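Local coordinates for protein N-acetylglucosamine-6-phosphate deacetylase (Mycobacterium smegmatis, PDB 6FV4) that probably removes the acetyl group from N-acetylglucosamine-6-phosphate, as a metal-dependent hydrolase of the NagA family, at residues His72-Gly77 with His136-Trp141; Ser107-Gly112 with Gly148-Val153; Met176-Pro181 with Val222-Phe227. The protein carries 1 engineered substitution. All blocks are in the same frame, centred on the assembly; numbering follows the deposited sequence.

Contact 1: His72-Gly77 with His136-Trp141. With ZN (zinc ion), chain H; CD (cadmium ion), chain J.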
loop_
_atom_site.group_PDB
_atom_site.type_symbol
_atom_site.label_atom_id
_atom_site.label_comp_id
_atom_site.label_asym_id
_atom_site.label_seq_id
_atom_site.Cartn_x
_atom_site.Cartn_y
_atom_site.Cartn_z
ATOM N N HIS B 72 -10.883 -13.214 -15.458
ATOM C CA HIS B 72 -12.143 -12.665 -14.957
ATOM C C HIS B 72 -12.692 -11.770 -16.066
ATOM O O HIS B 72 -12.241 -10.634 -16.223
ATOM C CB HIS B 72 -11.919 -11.908 -13.651
ATOM C CG HIS B 72 -13.144 -11.237 -13.093
ATOM N ND1 HIS B 72 -13.213 -10.795 -11.793
ATOM C CD2 HIS B 72 -14.331 -10.914 -13.660
ATOM C CE1 HIS B 72 -14.392 -10.234 -11.579
ATOM N NE2 HIS B 72 -15.092 -10.300 -12.698
ATOM N N LEU B 73 -13.646 -12.296 -16.829
ATOM C CA LEU B 73 -14.308 -11.520 -17.867
ATOM C C LEU B 73 -15.660 -12.146 -18.158
ATOM O O LEU B 73 -15.874 -13.342 -17.935
ATOM C CB LEU B 73 -13.487 -11.431 -19.152
ATOM C CG LEU B 73 -13.277 -12.710 -19.944
ATOM C CD1 LEU B 73 -12.974 -12.350 -21.399
ATOM C CD2 LEU B 73 -12.140 -13.505 -19.337
ATOM N N HIS B 74 -16.565 -11.313 -18.678
ATOM C CA HIS B 74 -17.961 -11.695 -18.864
ATOM C C HIS B 74 -18.353 -11.865 -20.315
ATOM O O HIS B 74 -19.348 -12.541 -20.596
ATOM C CB HIS B 74 -18.878 -10.649 -18.206
ATOM C CG HIS B 74 -18.693 -10.572 -16.728
ATOM N ND1 HIS B 74 -19.339 -11.418 -15.854
ATOM C CD2 HIS B 74 -17.887 -9.790 -15.970
ATOM C CE1 HIS B 74 -18.960 -11.146 -14.617
ATOM N NE2 HIS B 74 -18.084 -10.157 -14.662
ATOM N N GLY B 75 -17.590 -11.295 -21.238
ATOM C CA GLY B 75 -17.887 -11.499 -22.638
ATOM C C GLY B 75 -17.112 -10.532 -23.495
ATOM O O GLY B 75 -16.065 -10.018 -23.087
ATOM N N GLY B 76 -17.643 -10.287 -24.678
ATOM C CA GLY B 76 -17.030 -9.381 -25.622
ATOM C C GLY B 76 -17.499 -9.658 -27.028
ATOM O O GLY B 76 -18.075 -10.706 -27.334
ATOM N N GLY B 77 -17.253 -8.684 -27.903
ATOM C CA GLY B 77 -17.679 -8.788 -29.285
ATOM C C GLY B 77 -19.164 -9.075 -29.446
ATOM O O GLY B 77 -19.576 -9.671 -30.444
ATOM N N HIS B 136 -15.667 -18.985 -13.654
ATOM C CA HIS B 136 -15.606 -18.208 -12.431
ATOM C C HIS B 136 -17.028 -17.832 -12.048
ATOM O O HIS B 136 -17.744 -17.216 -12.847
ATOM C CB HIS B 136 -14.739 -16.967 -12.651
ATOM C CG HIS B 136 -14.872 -15.916 -11.593
ATOM N ND1 HIS B 136 -14.749 -14.573 -11.879
ATOM C CD2 HIS B 136 -15.065 -15.997 -10.253
ATOM C CE1 HIS B 136 -14.891 -13.869 -10.771
ATOM N NE2 HIS B 136 -15.066 -14.706 -9.766
ATOM N N LEU B 137 -17.443 -18.205 -10.843
ATOM C CA LEU B 137 -18.758 -17.811 -10.342
ATOM C C LEU B 137 -18.588 -16.541 -9.523
ATOM O O LEU B 137 -18.193 -16.590 -8.352
ATOM C CB LEU B 137 -19.384 -18.920 -9.509
ATOM C CG LEU B 137 -19.401 -20.293 -10.191
ATOM C CD1 LEU B 137 -19.998 -21.306 -9.238
ATOM C CD2 LEU B 137 -20.173 -20.222 -11.486
ATOM N N GLU B 138 -18.870 -15.397 -10.146
ATOM C CA GLU B 138 -18.892 -14.115 -9.436
ATOM C C GLU B 138 -20.313 -13.854 -8.941
ATOM O O GLU B 138 -21.057 -13.020 -9.462
ATOM C CB GLU B 138 -18.398 -12.987 -10.322
ATOM C CG GLU B 138 -18.216 -11.690 -9.501
ATOM C CD GLU B 138 -17.680 -10.553 -10.305
ATOM O OE1 GLU B 138 -17.962 -10.523 -11.504
ATOM O OE2 GLU B 138 -16.987 -9.687 -9.730
ATOM N N GLY B 139 -20.677 -14.610 -7.909
ATOM C CA GLY B 139 -22.041 -14.674 -7.447
ATOM C C GLY B 139 -22.502 -16.120 -7.445
ATOM O O GLY B 139 -21.938 -16.972 -8.137
ATOM N N PRO B 140 -23.557 -16.424 -6.689
ATOM C CA PRO B 140 -24.475 -15.513 -5.997
ATOM C C PRO B 140 -24.170 -15.259 -4.521
ATOM O O PRO B 140 -24.941 -14.573 -3.852
ATOM C CB PRO B 140 -25.808 -16.256 -6.115
ATOM C CG PRO B 140 -25.392 -17.684 -5.947
ATOM C CD PRO B 140 -24.027 -17.822 -6.601
ATOM N N TRP B 141 -23.076 -15.806 -4.009
ATOM C CA TRP B 141 -22.797 -15.727 -2.576
ATOM C C TRP B 141 -22.027 -14.459 -2.216
ATOM O O TRP B 141 -20.989 -14.456 -1.534
ATOM C CB TRP B 141 -22.083 -17.000 -2.160
ATOM C CG TRP B 141 -22.918 -18.165 -2.633
ATOM C CD1 TRP B 141 -24.210 -18.423 -2.290
ATOM C CD2 TRP B 141 -22.539 -19.186 -3.564
ATOM N NE1 TRP B 141 -24.657 -19.555 -2.924
ATOM C CE2 TRP B 141 -23.653 -20.046 -3.715
ATOM C CE3 TRP B 141 -21.369 -19.467 -4.278
ATOM C CZ2 TRP B 141 -23.632 -21.154 -4.552
ATOM C CZ3 TRP B 141 -21.341 -20.563 -5.102
ATOM C CH2 TRP B 141 -22.473 -21.408 -5.235
HETATM ZN ZN ZN H . -17.014 -9.462 -13.009
HETATM CD CD CD J . -17.918 -7.491 -10.154
HETATM O O HOH W 1 -18.471 -4.964 -10.329
#

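Contact 2: Ser107-Gly112 with Gly148-Val153. With CD (cadmium ion), chain J.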
loop_
_atom_site.group_PDB
_atom_site.type_symbol
_atom_site.label_atom_id
_atom_site.label_comp_id
_atom_site.label_asym_id
_atom_site.label_seq_id
_atom_site.Cartn_x
_atom_site.Cartn_y
_atom_site.Cartn_z
ATOM N N SER B 107 -16.621 -15.733 -16.578
ATOM C CA SER B 107 -17.264 -15.410 -15.315
ATOM C C SER B 107 -18.773 -15.356 -15.481
ATOM O O SER B 107 -19.281 -14.875 -16.497
ATOM C CB SER B 107 -16.792 -14.057 -14.762
ATOM O OG SER B 107 -15.386 -13.951 -14.726
ATOM N N LEU B 108 -19.480 -15.785 -14.441
ATOM C CA LEU B 108 -20.925 -15.698 -14.382
ATOM C C LEU B 108 -21.312 -14.805 -13.221
ATOM O O LEU B 108 -20.800 -14.981 -12.117
ATOM C CB LEU B 108 -21.552 -17.093 -14.185
ATOM C CG LEU B 108 -21.330 -18.135 -15.263
ATOM C CD1 LEU B 108 -21.922 -19.466 -14.809
ATOM C CD2 LEU B 108 -22.017 -17.677 -16.548
ATOM N N VAL B 109 -22.257 -13.889 -13.446
ATOM C CA VAL B 109 -22.733 -13.033 -12.362
ATOM C C VAL B 109 -23.806 -13.757 -11.558
ATOM O O VAL B 109 -24.257 -14.843 -11.935
ATOM C CB VAL B 109 -23.282 -11.691 -12.875
ATOM C CG1 VAL B 109 -22.205 -10.905 -13.605
ATOM C CG2 VAL B 109 -24.502 -11.924 -13.753
ATOM N N THR B 110 -24.217 -13.141 -10.447
ATOM C CA THR B 110 -25.249 -13.690 -9.575
ATOM C C THR B 110 -26.475 -14.110 -10.376
ATOM O O THR B 110 -27.007 -13.342 -11.181
ATOM C CB THR B 110 -25.635 -12.657 -8.508
ATOM O OG1 THR B 110 -24.556 -12.498 -7.576
ATOM C CG2 THR B 110 -26.856 -13.095 -7.742
ATOM N N ALA B 111 -26.900 -15.351 -10.172
ATOM C CA ALA B 111 -28.050 -15.898 -10.880
ATOM C C ALA B 111 -28.851 -16.793 -9.946
ATOM O O ALA B 111 -28.366 -17.231 -8.899
ATOM C CB ALA B 111 -27.628 -16.687 -12.129
ATOM N N GLY B 112 -30.093 -17.077 -10.351
ATOM C CA GLY B 112 -30.941 -17.996 -9.626
ATOM C C GLY B 112 -30.390 -19.408 -9.657
ATOM O O GLY B 112 -29.564 -19.744 -10.507
ATOM N N GLY B 148 -21.166 -1.498 -9.093
ATOM C CA GLY B 148 -20.523 -2.729 -9.491
ATOM C C GLY B 148 -21.345 -3.963 -9.185
ATOM O O GLY B 148 -21.113 -5.013 -9.803
ATOM N N ALA B 149 -22.292 -3.867 -8.247
ATOM C CA ALA B 149 -23.184 -4.979 -7.955
ATOM C C ALA B 149 -23.877 -5.436 -9.232
ATOM O O ALA B 149 -24.274 -4.622 -10.069
ATOM C CB ALA B 149 -24.218 -4.571 -6.901
ATOM N N HIS B 150 -24.010 -6.750 -9.384
ATOM C CA HIS B 150 -24.476 -7.331 -10.648
ATOM C C HIS B 150 -25.990 -7.515 -10.632
ATOM O O HIS B 150 -26.705 -6.858 -11.395
ATOM C CB HIS B 150 -23.737 -8.641 -10.923
ATOM C CG HIS B 150 -22.264 -8.459 -11.111
ATOM N ND1 HIS B 150 -21.736 -7.513 -11.966
ATOM C CD2 HIS B 150 -21.207 -9.082 -10.536
ATOM C CE1 HIS B 150 -20.414 -7.563 -11.911
ATOM N NE2 HIS B 150 -20.068 -8.516 -11.061
ATOM N N GLN B 151 -26.488 -8.413 -9.777
ATOM C CA GLN B 151 -27.928 -8.565 -9.538
ATOM C C GLN B 151 -28.146 -8.845 -8.055
ATOM O O GLN B 151 -28.346 -9.996 -7.642
ATOM C CB GLN B 151 -28.524 -9.664 -10.425
ATOM C CG GLN B 151 -30.028 -9.903 -10.201
ATOM C CD GLN B 151 -30.901 -8.865 -10.892
ATOM O OE1 GLN B 151 -32.061 -8.658 -10.524
ATOM N NE2 GLN B 151 -30.342 -8.205 -11.899
ATOM N N PRO B 152 -28.110 -7.801 -7.215
ATOM C CA PRO B 152 -28.111 -8.019 -5.754
ATOM C C PRO B 152 -29.402 -8.602 -5.175
ATOM O O PRO B 152 -29.372 -9.059 -4.024
ATOM C CB PRO B 152 -27.835 -6.616 -5.174
ATOM C CG PRO B 152 -28.045 -5.660 -6.297
ATOM C CD PRO B 152 -27.766 -6.411 -7.566
ATOM N N VAL B 153 -30.525 -8.617 -5.896
ATOM C CA VAL B 153 -31.706 -9.221 -5.279
ATOM C C VAL B 153 -31.598 -10.745 -5.225
ATOM O O VAL B 153 -32.326 -11.387 -4.459
ATOM C CB VAL B 153 -33.012 -8.784 -5.980
ATOM C CG1 VAL B 153 -33.345 -7.335 -5.630
ATOM C CG2 VAL B 153 -32.931 -8.980 -7.488
HETATM CD CD CD J . -17.918 -7.491 -10.154
HETATM O O HOH W 2 -24.413 -9.331 -7.203
HETATM O O HOH W 1 -18.471 -4.964 -10.329
#

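Contact 3: Met176-Pro181 with Val222-Phe227. With CD (cadmium ion), chain J.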
loop_
_atom_site.group_PDB
_atom_site.type_symbol
_atom_site.label_atom_id
_atom_site.label_comp_id
_atom_site.label_asym_id
_atom_site.label_seq_id
_atom_site.Cartn_x
_atom_site.Cartn_y
_atom_site.Cartn_z
ATOM N N MET B 176 -12.946 -20.854 -10.092
ATOM C CA MET B 176 -12.894 -19.783 -9.111
ATOM C C MET B 176 -14.310 -19.393 -8.713
ATOM O O MET B 176 -15.214 -19.353 -9.559
ATOM C CB MET B 176 -12.136 -18.566 -9.664
ATOM C CG MET B 176 -12.037 -17.422 -8.676
ATOM S SD MET B 176 -10.711 -16.273 -9.136
ATOM C CE MET B 176 -11.333 -15.600 -10.675
ATOM N N VAL B 177 -14.498 -19.121 -7.420
ATOM C CA VAL B 177 -15.784 -18.700 -6.863
ATOM C C VAL B 177 -15.550 -17.512 -5.931
ATOM O O VAL B 177 -14.791 -17.622 -4.960
ATOM C CB VAL B 177 -16.477 -19.844 -6.105
ATOM C CG1 VAL B 177 -17.783 -19.352 -5.439
ATOM C CG2 VAL B 177 -16.777 -20.999 -7.059
ATOM N N THR B 178 -16.207 -16.388 -6.216
ATOM C CA THR B 178 -16.135 -15.199 -5.362
ATOM C C THR B 178 -17.098 -15.332 -4.182
ATOM O O THR B 178 -18.286 -15.639 -4.366
ATOM C CB THR B 178 -16.467 -13.942 -6.160
ATOM O OG1 THR B 178 -15.464 -13.739 -7.161
ATOM C CG2 THR B 178 -16.502 -12.711 -5.244
ATOM N N ILE B 179 -16.575 -15.128 -2.972
ATOM C CA ILE B 179 -17.304 -15.302 -1.720
ATOM C C ILE B 179 -17.220 -13.995 -0.937
ATOM O O ILE B 179 -16.120 -13.484 -0.703
ATOM C CB ILE B 179 -16.725 -16.467 -0.893
ATOM C CG1 ILE B 179 -16.915 -17.790 -1.627
ATOM C CG2 ILE B 179 -17.391 -16.572 0.480
ATOM C CD1 ILE B 179 -18.374 -18.127 -1.799
ATOM N N ALA B 180 -18.372 -13.458 -0.537
ATOM C CA ALA B 180 -18.396 -12.357 0.418
ATOM C C ALA B 180 -18.226 -12.927 1.824
ATOM O O ALA B 180 -19.068 -13.720 2.264
ATOM C CB ALA B 180 -19.699 -11.567 0.313
ATOM N N PRO B 181 -17.157 -12.566 2.550
ATOM C CA PRO B 181 -16.813 -13.295 3.786
ATOM C C PRO B 181 -17.758 -13.085 4.965
ATOM O O PRO B 181 -17.594 -13.791 5.968
ATOM C CB PRO B 181 -15.411 -12.763 4.126
ATOM C CG PRO B 181 -14.870 -12.245 2.861
ATOM C CD PRO B 181 -16.045 -11.709 2.099
ATOM N N VAL B 222 -7.502 -15.234 -3.568
ATOM C CA VAL B 222 -7.639 -14.232 -4.622
ATOM C C VAL B 222 -8.541 -13.113 -4.116
ATOM O O VAL B 222 -9.510 -13.372 -3.393
ATOM C CB VAL B 222 -8.181 -14.848 -5.932
ATOM C CG1 VAL B 222 -8.589 -13.756 -6.919
ATOM C CG2 VAL B 222 -7.129 -15.772 -6.576
ATOM N N GLY B 223 -8.193 -11.871 -4.453
ATOM C CA GLY B 223 -9.091 -10.741 -4.291
ATOM C C GLY B 223 -9.728 -10.374 -5.619
ATOM O O GLY B 223 -9.027 -10.050 -6.580
ATOM N N THR B 224 -11.068 -10.481 -5.683
ATOM C CA THR B 224 -11.819 -10.107 -6.884
ATOM C C THR B 224 -11.855 -8.591 -7.037
ATOM O O THR B 224 -12.313 -7.895 -6.129
ATOM C CB THR B 224 -13.258 -10.636 -6.821
ATOM O OG1 THR B 224 -13.246 -12.038 -6.562
ATOM C CG2 THR B 224 -13.977 -10.386 -8.125
ATOM N N HIS B 225 -11.476 -8.111 -8.233
ATOM C CA HIS B 225 -11.174 -6.724 -8.592
ATOM C C HIS B 225 -11.071 -5.778 -7.394
ATOM O O HIS B 225 -12.016 -5.042 -7.069
ATOM C CB HIS B 225 -12.170 -6.172 -9.628
ATOM C CG HIS B 225 -13.617 -6.371 -9.278
ATOM N ND1 HIS B 225 -14.110 -6.212 -8.002
ATOM C CD2 HIS B 225 -14.681 -6.682 -10.054
ATOM C CE1 HIS B 225 -15.413 -6.414 -8.003
ATOM N NE2 HIS B 225 -15.786 -6.679 -9.240
ATOM N N LEU B 226 -9.908 -5.828 -6.742
ATOM C CA LEU B 226 -9.586 -5.018 -5.574
ATOM C C LEU B 226 -10.053 -3.581 -5.737
ATOM O O LEU B 226 -9.842 -2.969 -6.784
ATOM C CB LEU B 226 -8.072 -5.039 -5.336
ATOM C CG LEU B 226 -7.669 -4.699 -3.905
ATOM C CD1 LEU B 226 -7.874 -5.873 -2.992
ATOM C CD2 LEU B 226 -6.204 -4.248 -3.846
ATOM N N PHE B 227 -10.700 -3.072 -4.683
ATOM C CA PHE B 227 -11.256 -1.728 -4.526
ATOM C C PHE B 227 -12.626 -1.572 -5.182
ATOM O O PHE B 227 -13.426 -0.740 -4.738
ATOM C CB PHE B 227 -10.293 -0.650 -5.051
ATOM C CG PHE B 227 -9.133 -0.375 -4.124
ATOM C CD1 PHE B 227 -9.287 0.465 -3.021
ATOM C CD2 PHE B 227 -7.901 -0.981 -4.341
ATOM C CE1 PHE B 227 -8.214 0.723 -2.159
ATOM C CE2 PHE B 227 -6.829 -0.738 -3.484
ATOM C CZ PHE B 227 -6.985 0.119 -2.385
HETATM CD CD CD J . -17.918 -7.491 -10.154
HETATM O O HOH W 1 -18.471 -4.964 -10.329
#

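Contact 1: His72-Gly77 with His136-Trp141
His72 and His74, at the end of strand 63-76, converge with Glu138 of strand 134-138 on a zinc ion. His72 NE2, His74 NE2 and Glu138 OE1 all lie 2.1 Å from the zinc, and the nearness of Glu138 OE1 to the two imidazole nitrogens follows from sharing that metal. The carboxylate meets the two rings differently: its plane is 84° from that of His72, but only 11° from that of His74, at whose edge OE1 lies. Glu138 suits the place because its chain is long: CG stands anti to the backbone N (chi1 -171°), and the extended chain beyond it carries the carboxylate out to the metals, where each oxygen takes one. OE2 binds the cadmium at 2.4 Å, completing a bridge.

His136 packs against one face of the His72 ring. Its edge, led by CE1, points at that face in an edge-to-face pair, with CE1 3.6 Å from His72 ND1. The centroids are 4.7 Å apart. His72 and His136 both have CG anti to the backbone N, which carries the rings into this meeting. His72 ND1 is hydrogen-bonded to Glu253, which fixes the ring's rotation while NE2 faces the metal; His136 is pinned through both nitrogens, by Ser107 and Thr178.

The His-X-His pair on the first barrel strand is a signature of the amidohydrolase superfamily. With a single carboxylate spanning two cations, the negative charge is shared between them, which would be expected to lower the cost of holding two metals so close together in a buried site.

Contact 2: Ser107-Gly112 with Gly148-Val153
Val109, on strand 104-109, lies over the ring of His150, and the histidine leads from this hydrophobic base to a metal. His150 CB starts 3.6 Å from Val109 CB. His150 CG sits 3.5 Å from Val109 CG1, the closest approach of the pair. The same methyl lies over the face, close to ND1 and CD2 as well: a CH-pi contact, with CG1 3.7 Å from the ring centroid and 18° off the normal. CE1 lies beside the cadmium and still comes near Val109 CG1, and at the tip NE2 binds the metal at 2.5 Å. Chi1 (-63°) swings the ring toward Val109, and chi2 (-49°) turns its face to the methyl and leaves NE2 aimed at the cadmium. A branched aliphatic residue suits this spot, offering a methyl to a ring whose nitrogen is already engaged. On the opposite face Gly148 O stands 3.3 Å above the ring plane.

Both segments belong to the metal end of the amidohydrolase barrel, His150 coming from the long loop between strand 134-138 and helix 160-170. The same loop carries Ala149, a predicted substrate-binding residue. Gly148 O accepts a 2.7 Å hydrogen bond from water 1, which also ligates the cadmium, so the loop reaches the metal directly through His150 and indirectly through this water.

One residue further along each segment, Thr110 CG2 packs 3.4 Å from Gln151 O, while Thr110 OG1 bonds water 2 at 3.2 Å; threonine offers both methyl and hydroxyl. That water weakly accepts the backbone N-H of His150. The Thr110 side chain also packs on Pro140, Leu142 and Leu154.

Contact 3: Met176-Pro181 with Val222-Phe227
The parallel strands of the amidohydrolase (beta/alpha) barrel turn alternate residues inward, and here strand 174-179 meets strand 222-223 and the residue that follows it, by side chains, across the strand 199-202 that separates them. Thr178 and Thr224 reach tip to tip, OG1 to OG1, in a hydrogen bond of 2.9 Å whose donor could be either hydroxyl. Each threonine sets OG1 beside its own backbone N (chi1 -65° in Thr178, -53° in Thr224). Thr178 CG2 also lies 3.6 Å from Thr224 OG1, so methyl and hydroxyl both serve a compact, buried place. Thr178 OG1 has a second partner in His136 NE2, which links the pair to the histidine that backs a zinc ligand.

Nearer the start of the strands, Met176 SD rests 4.0 Å from Val222 CG1, the two side chains crossing at about a right angle; a flexible thioether can bend at its end to fit a rigid valine. Just after Thr224, His225 NE2 binds the cadmium at 2.5 Å.

Val222 and Thr224 pack on strand 199-202 and on Glu253 of strand 251-255, Ile179 faces helix 186-195, and Phe227 packs against Arg235 of the second subunit.

Overall arrangement
The three contacts surround one two-metal centre. Glu138 of contact 1, His150 of contact 2 and His225 of contact 3 all bind the cadmium, joined by His204 and by water 1. Of these, Glu138, His204 and His225 also bind the second zinc seen in this protein. Contacts 1 and 2 have centres about 9 Å apart, and their strands are neighbours: His136 O and Leu108 N lie 2.8 Å apart in a probable hydrogen bond. Contact 3, centred about 12 Å from contact 1, adjoins it through strands 134-138 and 174-179. Contacts 2 and 3 do not touch, their nearest atoms about 5 Å apart, but share the cadmium and water 1. Ala283, engineered here, occupies the predicted proton donor/acceptor position.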